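Local coordinates for glucose-6-phosphate 1-dehydrogenase (Kluyveromyces lactis, PDB 7E6I), which catalyses the NADP-dependent oxidation of glucose 6-phosphate to 6-phosphogluconolactone, the first step of the oxidative pentose phosphate pathway, at residues Thr3-Asp6 with Glu7-Ile11; Thr201-Asn204 with Ala205-Lys209; Pro445-Asn448 with Tyr449-Pro453. All blocks are in the same frame, centred on the assembly; numbering follows the deposited sequence.

Interaction 1. Residues Thr3-Asp6 with Glu7-Ile11; sequences TQFD and ENTVI
Phe-5 and Thr-9 meet where the N-terminal chain turns before the first strand of the Rossmann domain. Thr-9 CG2 presses on Phe-5 CB at 3.3 Å, a tight approach. It comes to the root of the ring obliquely, with CG2 3.7 Å from Phe-5 CG. The Thr-9 methyl lies anti to its own carbonyl carbon (OG1 at chi1 36°), and this turns CG2 to Phe-5 while OG1 faces the backbone of Asp-6. Thr-9 OG1 gives a weak hydrogen bond of 3.2 Å to Asp-6 O, and OG1 also shares a weak hydrogen bond with Thr-42 OG1. With an alanine here, Asp-6 O would probably lose this weak donor and a gap would open beside Phe-5 CB. The Phe-5 ring also stacks on His-117 and has Arg-148 as a cation-pi partner.

At the bend, Glu-7 folds back on Asp-6. Its chain is bent at chi2 (78°), which brings OE2 to 3.1 Å from Asp-6 CB. The planes of the two carboxylates are turned 51° apart. Asp-6 OD2 and Glu-7 OE2 are only 3.2 Å apart. The other oxygen, Asp-6 OD1, is held by Asn-39. Water 1 spans the turn: it accepts from Asp-6 N at 2.6 Å and donates to Glu-7 O at 3.2 Å.

Two acidic groups this close would probably repel each other and may raise the pKa of one of them. Within the bend, the methyl contact, a weak hydroxyl bond and a bridging water hold the chain, and Asn-39 and Thr-41 bind it from outside; the acidic pair is a probable cost.

Interaction 2. Residues Thr201-Asn204 with Ala205-Lys209; sequences TFLN and AAWNK
Residues Thr-201 to Asn-204 form a short helical turn that runs into a type I beta turn from Asn-204 to Trp-207. Ala-205 N bonds to Thr-201 O at 3.0 Å, an i to i+4 bond. Ala-206 N reaches Leu-203 O at 3.0 Å. The turn is closed by Trp-207 N and Asn-204 O at 3.3 Å, with the N-H nearly straight (165°).

Among the side chains, Trp-207 carries the contact. With chi1 at -152°, CG points roughly away from the backbone N, and the indole swings back so that CE3 lies 4.1 Å from Leu-203 CB. Leu-203 O sits at the edge of the ring, near its plane. The indole is held by NE1 to Leu-253 O, and its ring meets Trp-328 at a steep angle.

Asn-208 turns back to the helical end. Its ND2 donates to Ala-205 O at 3.0 Å and to water 2, which in turn donates to Asn-204 O at 3.1 Å. Asn-208 OD1 accepts from Asn-211.

Trp-207 is also the centre of an inverse gamma turn, with a weak bond from Asn-208 N to Ala-206 O. The beta turn and the inverse gamma turn lead the chain from helix 201-204 towards strand 212-220, and the buried indole packs on strands 345-352 and 367-373. The Leu-203 side chain lies about 5 Å from that of Leu-380, probably part of a second NADP site.

Interaction 3. Residues Pro445-Asn448 with Tyr449-Pro453; sequences PLLN and YLEGP
Glu-451 OE2 takes a hydrogen bond of 2.9 Å from water 3, which also donates to Asn-448 OD1 at 3.0 Å. The water thus bridges two side chains three residues apart on one helix. The Asn-448 amide group lies beside its own backbone N (chi1 -73°), and this sends OD1 towards Glu-451. Beyond CG the Glu-451 chain is extended, and OE1 goes on to a salt bridge with Arg-239. The carboxylate is therefore gripped at both oxygens, which is likely to fix its rotation and to favour its charged form.

Leu-447 and Glu-451 lie side by side and point the same way. Leu-447 CD2 is 4.0 Å from Glu-451 OE1, so an apolar methyl flanks the carboxylate. Three i to i+4 backbone bonds join the segments: Tyr-449 to Pro-445, Leu-450 to Leu-446 and Glu-451 to Leu-447. The straightest is Leu-450 N to Leu-446 O, 3.0 Å at 161°.

The next face is apolar. A chi1 of 173° turns Leu-446 CG away from the backbone N, which lets CD1 run along the helix to 3.9 Å from Leu-450 CG. The two leucines cross obliquely. The same CD1 lies 4.3 Å from Tyr-449 CD2. The phenol ring has Leu-446 O at its edge, near the ring plane, and it stacks on His-282.

This is the last part of helix 433-451, kinked at Pro-445 and Leu-446, whose N atoms have no bond to the turn before; the proline has no N-H to give. Leu-446, Leu-447 and Leu-450 lean on helix 236-254, at Ile-238 and Arg-239, while Tyr-449 and Leu-450 touch Pro-456 in the loop that leads to strand 459-462.

How the interactions relate
The three contacts are local and follow one another along the chain; none nests in or crosses another. Interaction 1 bends the N-terminal chain into strand 10-14, an inner strand of the parallel sheet of the nucleotide-binding domain. Interaction 2 turns the chain from helix 201-204 towards strand 212-220, in the middle of the mixed sheet. Interaction 3 lies late in helix 433-451, packed on helix 236-254, before strand 459-462 at the edge of that same sheet. Centres of interactions 1 and 3 are about 45 Å apart, on opposite sides of the chain's centre. Interactions 2 and 3 both lie in the C-terminal domain, about 37 Å apart between centres.

Interaction 1. Residues Thr3-Asp6 with Glu7-Ile11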
loop_
_atom_site.group_PDB
_atom_site.type_symbol
_atom_site.label_atom_id
_atom_site.label_comp_id
_atom_site.label_asym_id
_atom_site.label_seq_id
_atom_site.Cartn_x
_atom_site.Cartn_y
_atom_site.Cartn_z
ATOM N N THR A 3 4.087 10.104 -21.866
ATOM C CA THR A 3 4.565 11.476 -21.829
ATOM C C THR A 3 4.836 11.921 -20.399
ATOM O O THR A 3 3.992 11.748 -19.512
ATOM C CB THR A 3 3.537 12.388 -22.487
ATOM O OG1 THR A 3 3.160 11.834 -23.756
ATOM C CG2 THR A 3 4.110 13.785 -22.673
ATOM N N GLN A 4 6.009 12.504 -20.168
ATOM C CA GLN A 4 6.351 12.995 -18.842
ATOM C C GLN A 4 5.865 14.430 -18.655
ATOM O O GLN A 4 5.858 15.232 -19.588
ATOM C CB GLN A 4 7.852 12.905 -18.606
ATOM C CG GLN A 4 8.377 11.462 -18.675
ATOM C CD GLN A 4 9.848 11.360 -18.304
ATOM O OE1 GLN A 4 10.516 12.378 -18.086
ATOM N NE2 GLN A 4 10.362 10.137 -18.240
ATOM N N PHE A 5 5.416 14.725 -17.438
ATOM C CA PHE A 5 4.889 16.030 -17.057
ATOM C C PHE A 5 6.014 16.794 -16.370
ATOM O O PHE A 5 6.489 16.375 -15.306
ATOM C CB PHE A 5 3.699 15.901 -16.098
ATOM C CG PHE A 5 2.404 15.439 -16.738
ATOM C CD1 PHE A 5 2.366 14.967 -18.042
ATOM C CD2 PHE A 5 1.211 15.460 -15.997
ATOM C CE1 PHE A 5 1.165 14.524 -18.606
ATOM C CE2 PHE A 5 -0.006 15.023 -16.547
ATOM C CZ PHE A 5 -0.027 14.553 -17.854
ATOM N N ASP A 6 6.431 17.914 -16.965
ATOM C CA ASP A 6 7.517 18.720 -16.414
ATOM C C ASP A 6 7.087 20.176 -16.274
ATOM O O ASP A 6 6.715 20.610 -15.182
ATOM C CB ASP A 6 8.767 18.607 -17.291
ATOM C CG ASP A 6 10.061 18.942 -16.542
ATOM O OD1 ASP A 6 10.004 19.303 -15.341
ATOM O OD2 ASP A 6 11.146 18.844 -17.167
ATOM N N GLU A 7 7.103 20.928 -17.370
ATOM C CA GLU A 7 6.857 22.369 -17.336
ATOM C C GLU A 7 5.376 22.683 -17.500
ATOM O O GLU A 7 4.675 22.049 -18.292
ATOM C CB GLU A 7 7.649 23.090 -18.432
ATOM C CG GLU A 7 9.003 22.467 -18.779
ATOM C CD GLU A 7 8.900 21.214 -19.680
ATOM O OE1 GLU A 7 7.906 21.085 -20.435
ATOM O OE2 GLU A 7 9.817 20.355 -19.630
ATOM N N ASN A 8 4.906 23.665 -16.731
ATOM C CA ASN A 8 3.554 24.215 -16.873
ATOM C C ASN A 8 2.472 23.160 -16.655
ATOM O O ASN A 8 1.354 23.280 -17.167
ATOM C CB ASN A 8 3.383 24.899 -18.233
ATOM C CG ASN A 8 4.530 25.831 -18.551
ATOM O OD1 ASN A 8 4.999 26.565 -17.680
ATOM N ND2 ASN A 8 5.016 25.776 -19.786
ATOM N N THR A 9 2.790 22.129 -15.881
ATOM C CA THR A 9 1.782 21.182 -15.441
ATOM C C THR A 9 0.941 21.788 -14.325
ATOM O O THR A 9 1.457 22.435 -13.408
ATOM C CB THR A 9 2.442 19.894 -14.964
ATOM O OG1 THR A 9 3.672 20.212 -14.302
ATOM C CG2 THR A 9 2.772 19.052 -16.140
ATOM N N VAL A 10 -0.366 21.588 -14.412
ATOM C CA VAL A 10 -1.275 22.033 -13.367
ATOM C C VAL A 10 -1.733 20.804 -12.591
ATOM O O VAL A 10 -2.284 19.851 -13.160
ATOM C CB VAL A 10 -2.453 22.841 -13.937
ATOM C CG1 VAL A 10 -2.923 22.235 -15.240
ATOM C CG2 VAL A 10 -3.598 22.947 -12.913
ATOM N N ILE A 11 -1.467 20.814 -11.295
ATOM C CA ILE A 11 -1.912 19.776 -10.385
ATOM C C ILE A 11 -3.058 20.358 -9.574
ATOM O O ILE A 11 -2.861 21.315 -8.816
ATOM C CB ILE A 11 -0.764 19.303 -9.480
ATOM C CG1 ILE A 11 0.342 18.655 -10.317
ATOM C CG2 ILE A 11 -1.260 18.351 -8.423
ATOM C CD1 ILE A 11 1.666 18.496 -9.562
HETATM O O HOH W 1 4.725 18.906 -18.667
#

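Interaction 2. Residues Thr201-Asn204 with Ala205-Lys209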
loop_
_atom_site.group_PDB
_atom_site.type_symbol
_atom_site.label_atom_id
_atom_site.label_comp_id
_atom_site.label_asym_id
_atom_site.label_seq_id
_atom_site.Cartn_x
_atom_site.Cartn_y
_atom_site.Cartn_z
ATOM N N THR A 201 20.571 -14.595 -8.918
ATOM C CA THR A 201 20.488 -16.050 -9.005
ATOM C C THR A 201 20.446 -16.710 -7.630
ATOM O O THR A 201 19.756 -17.716 -7.443
ATOM C CB THR A 201 21.669 -16.562 -9.812
ATOM O OG1 THR A 201 21.630 -15.976 -11.116
ATOM C CG2 THR A 201 21.629 -18.071 -9.944
ATOM N N PHE A 202 21.145 -16.143 -6.650
ATOM C CA PHE A 202 21.149 -16.693 -5.292
ATOM C C PHE A 202 19.757 -16.727 -4.652
ATOM O O PHE A 202 19.543 -17.465 -3.679
ATOM C CB PHE A 202 22.088 -15.880 -4.395
ATOM C CG PHE A 202 23.402 -15.536 -5.032
ATOM C CD1 PHE A 202 24.381 -16.510 -5.214
ATOM C CD2 PHE A 202 23.672 -14.236 -5.421
ATOM C CE1 PHE A 202 25.609 -16.193 -5.793
ATOM C CE2 PHE A 202 24.904 -13.903 -5.987
ATOM C CZ PHE A 202 25.875 -14.880 -6.173
ATOM N N LEU A 203 18.817 -15.923 -5.133
ATOM C CA LEU A 203 17.445 -16.050 -4.680
ATOM C C LEU A 203 16.549 -16.657 -5.740
ATOM O O LEU A 203 15.757 -17.548 -5.437
ATOM C CB LEU A 203 16.893 -14.685 -4.267
ATOM C CG LEU A 203 17.552 -13.997 -3.076
ATOM C CD1 LEU A 203 16.838 -12.684 -2.815
ATOM C CD2 LEU A 203 17.517 -14.903 -1.848
ATOM N N ASN A 204 16.697 -16.237 -6.994
ATOM C CA ASN A 204 15.758 -16.666 -8.023
ATOM C C ASN A 204 15.815 -18.177 -8.253
ATOM O O ASN A 204 14.791 -18.803 -8.545
ATOM C CB ASN A 204 16.029 -15.906 -9.327
ATOM C CG ASN A 204 14.922 -16.090 -10.335
ATOM O OD1 ASN A 204 15.155 -16.527 -11.456
ATOM N ND2 ASN A 204 13.694 -15.804 -9.922
ATOM N N ALA A 205 17.003 -18.777 -8.151
ATOM C CA ALA A 205 17.123 -20.210 -8.381
ATOM C C ALA A 205 16.412 -21.021 -7.314
ATOM O O ALA A 205 16.100 -22.191 -7.552
ATOM C CB ALA A 205 18.594 -20.626 -8.421
ATOM N N ALA A 206 16.155 -20.427 -6.149
ATOM C CA ALA A 206 15.560 -21.109 -5.009
ATOM C C ALA A 206 14.101 -20.736 -4.813
ATOM O O ALA A 206 13.467 -21.220 -3.871
ATOM C CB ALA A 206 16.345 -20.781 -3.731
ATOM N N TRP A 207 13.570 -19.873 -5.672
ATOM C CA TRP A 207 12.291 -19.206 -5.442
ATOM C C TRP A 207 11.177 -20.022 -6.092
ATOM O O TRP A 207 10.555 -19.620 -7.082
ATOM C CB TRP A 207 12.339 -17.798 -6.003
ATOM C CG TRP A 207 11.455 -16.847 -5.327
ATOM C CD1 TRP A 207 10.136 -16.597 -5.603
ATOM C CD2 TRP A 207 11.819 -15.962 -4.271
ATOM N NE1 TRP A 207 9.666 -15.616 -4.774
ATOM C CE2 TRP A 207 10.680 -15.209 -3.945
ATOM C CE3 TRP A 207 12.998 -15.743 -3.559
ATOM C CZ2 TRP A 207 10.681 -14.248 -2.933
ATOM C CZ3 TRP A 207 12.998 -14.779 -2.554
ATOM C CH2 TRP A 207 11.845 -14.052 -2.250
ATOM N N ASN A 208 10.935 -21.194 -5.516
ATOM C CA ASN A 208 10.051 -22.157 -6.156
ATOM C C ASN A 208 9.687 -23.204 -5.116
ATOM O O ASN A 208 10.312 -23.296 -4.053
ATOM C CB ASN A 208 10.725 -22.786 -7.393
ATOM C CG ASN A 208 12.154 -23.230 -7.105
ATOM O OD1 ASN A 208 12.390 -24.009 -6.168
ATOM N ND2 ASN A 208 13.120 -22.713 -7.874
ATOM N N LYS A 209 8.671 -24.006 -5.443
ATOM C CA LYS A 209 8.230 -25.056 -4.538
ATOM C C LYS A 209 9.321 -26.078 -4.246
ATOM O O LYS A 209 9.229 -26.792 -3.241
ATOM C CB LYS A 209 6.996 -25.749 -5.110
ATOM C CG LYS A 209 7.277 -26.657 -6.282
ATOM C CD LYS A 209 6.002 -26.978 -7.056
ATOM C CE LYS A 209 6.277 -28.052 -8.107
ATOM N NZ LYS A 209 7.084 -27.516 -9.226
HETATM O O HOH W 2 13.141 -20.735 -10.268
#

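Interaction 3. Residues Pro445-Asn448 with Tyr449-Pro453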
loop_
_atom_site.group_PDB
_atom_site.type_symbol
_atom_site.label_atom_id
_atom_site.label_comp_id
_atom_site.label_asym_id
_atom_site.label_seq_id
_atom_site.Cartn_x
_atom_site.Cartn_y
_atom_site.Cartn_z
ATOM N N PRO A 445 -15.808 -14.043 -0.749
ATOM C CA PRO A 445 -16.407 -15.195 -0.052
ATOM C C PRO A 445 -15.964 -15.314 1.397
ATOM O O PRO A 445 -16.796 -15.581 2.268
ATOM C CB PRO A 445 -15.952 -16.389 -0.898
ATOM C CG PRO A 445 -15.671 -15.816 -2.244
ATOM C CD PRO A 445 -15.062 -14.473 -1.948
ATOM N N LEU A 446 -14.679 -15.115 1.694
ATOM C CA LEU A 446 -14.271 -15.133 3.094
ATOM C C LEU A 446 -14.992 -14.047 3.880
ATOM O O LEU A 446 -15.472 -14.291 4.993
ATOM C CB LEU A 446 -12.762 -14.959 3.213
ATOM C CG LEU A 446 -12.281 -14.788 4.660
ATOM C CD1 LEU A 446 -12.626 -16.014 5.492
ATOM C CD2 LEU A 446 -10.786 -14.519 4.739
ATOM N N LEU A 447 -15.097 -12.844 3.305
ATOM C CA LEU A 447 -15.700 -11.731 4.033
ATOM C C LEU A 447 -17.199 -11.934 4.234
ATOM O O LEU A 447 -17.736 -11.596 5.296
ATOM C CB LEU A 447 -15.429 -10.424 3.298
ATOM C CG LEU A 447 -13.995 -9.901 3.387
ATOM C CD1 LEU A 447 -13.811 -8.722 2.435
ATOM C CD2 LEU A 447 -13.710 -9.492 4.805
ATOM N N ASN A 448 -17.888 -12.466 3.217
ATOM C CA ASN A 448 -19.295 -12.826 3.368
ATOM C C ASN A 448 -19.481 -13.859 4.473
ATOM O O ASN A 448 -20.425 -13.771 5.269
ATOM C CB ASN A 448 -19.844 -13.385 2.055
ATOM C CG ASN A 448 -20.046 -12.322 1.006
ATOM O OD1 ASN A 448 -20.020 -11.117 1.301
ATOM N ND2 ASN A 448 -20.253 -12.761 -0.242
ATOM N N TYR A 449 -18.604 -14.863 4.520
ATOM C CA TYR A 449 -18.743 -15.911 5.520
ATOM C C TYR A 449 -18.538 -15.355 6.925
ATOM O O TYR A 449 -19.339 -15.625 7.824
ATOM C CB TYR A 449 -17.770 -17.046 5.199
ATOM C CG TYR A 449 -17.425 -17.935 6.364
ATOM C CD1 TYR A 449 -18.295 -18.932 6.791
ATOM C CD2 TYR A 449 -16.220 -17.791 7.027
ATOM C CE1 TYR A 449 -17.978 -19.747 7.858
ATOM C CE2 TYR A 449 -15.892 -18.598 8.088
ATOM C CZ TYR A 449 -16.773 -19.571 8.503
ATOM O OH TYR A 449 -16.425 -20.366 9.566
ATOM N N LEU A 450 -17.510 -14.532 7.123
ATOM C CA LEU A 450 -17.222 -14.024 8.461
ATOM C C LEU A 450 -18.312 -13.078 8.950
ATOM O O LEU A 450 -18.628 -13.050 10.144
ATOM C CB LEU A 450 -15.877 -13.308 8.466
ATOM C CG LEU A 450 -14.616 -14.150 8.250
ATOM C CD1 LEU A 450 -13.362 -13.276 8.424
ATOM C CD2 LEU A 450 -14.596 -15.332 9.193
ATOM N N GLU A 451 -18.876 -12.271 8.055
ATOM C CA GLU A 451 -19.816 -11.227 8.433
ATOM C C GLU A 451 -21.270 -11.652 8.301
ATOM O O GLU A 451 -22.166 -10.861 8.609
ATOM C CB GLU A 451 -19.551 -9.969 7.600
ATOM C CG GLU A 451 -18.286 -9.239 8.054
ATOM C CD GLU A 451 -17.666 -8.374 6.978
ATOM O OE1 GLU A 451 -16.528 -7.887 7.191
ATOM O OE2 GLU A 451 -18.317 -8.163 5.925
ATOM N N GLY A 452 -21.525 -12.880 7.866
ATOM C CA GLY A 452 -22.863 -13.405 7.809
ATOM C C GLY A 452 -23.331 -13.871 9.175
ATOM O O GLY A 452 -22.669 -13.671 10.197
ATOM N N PRO A 453 -24.494 -14.526 9.201
ATOM C CA PRO A 453 -25.069 -14.936 10.492
ATOM C C PRO A 453 -24.274 -16.043 11.160
ATOM O O PRO A 453 -24.097 -16.012 12.384
ATOM C CB PRO A 453 -26.481 -15.394 10.102
ATOM C CG PRO A 453 -26.336 -15.873 8.665
ATOM C CD PRO A 453 -25.262 -15.028 8.037
HETATM O O HOH W 3 -19.637 -9.134 3.521
#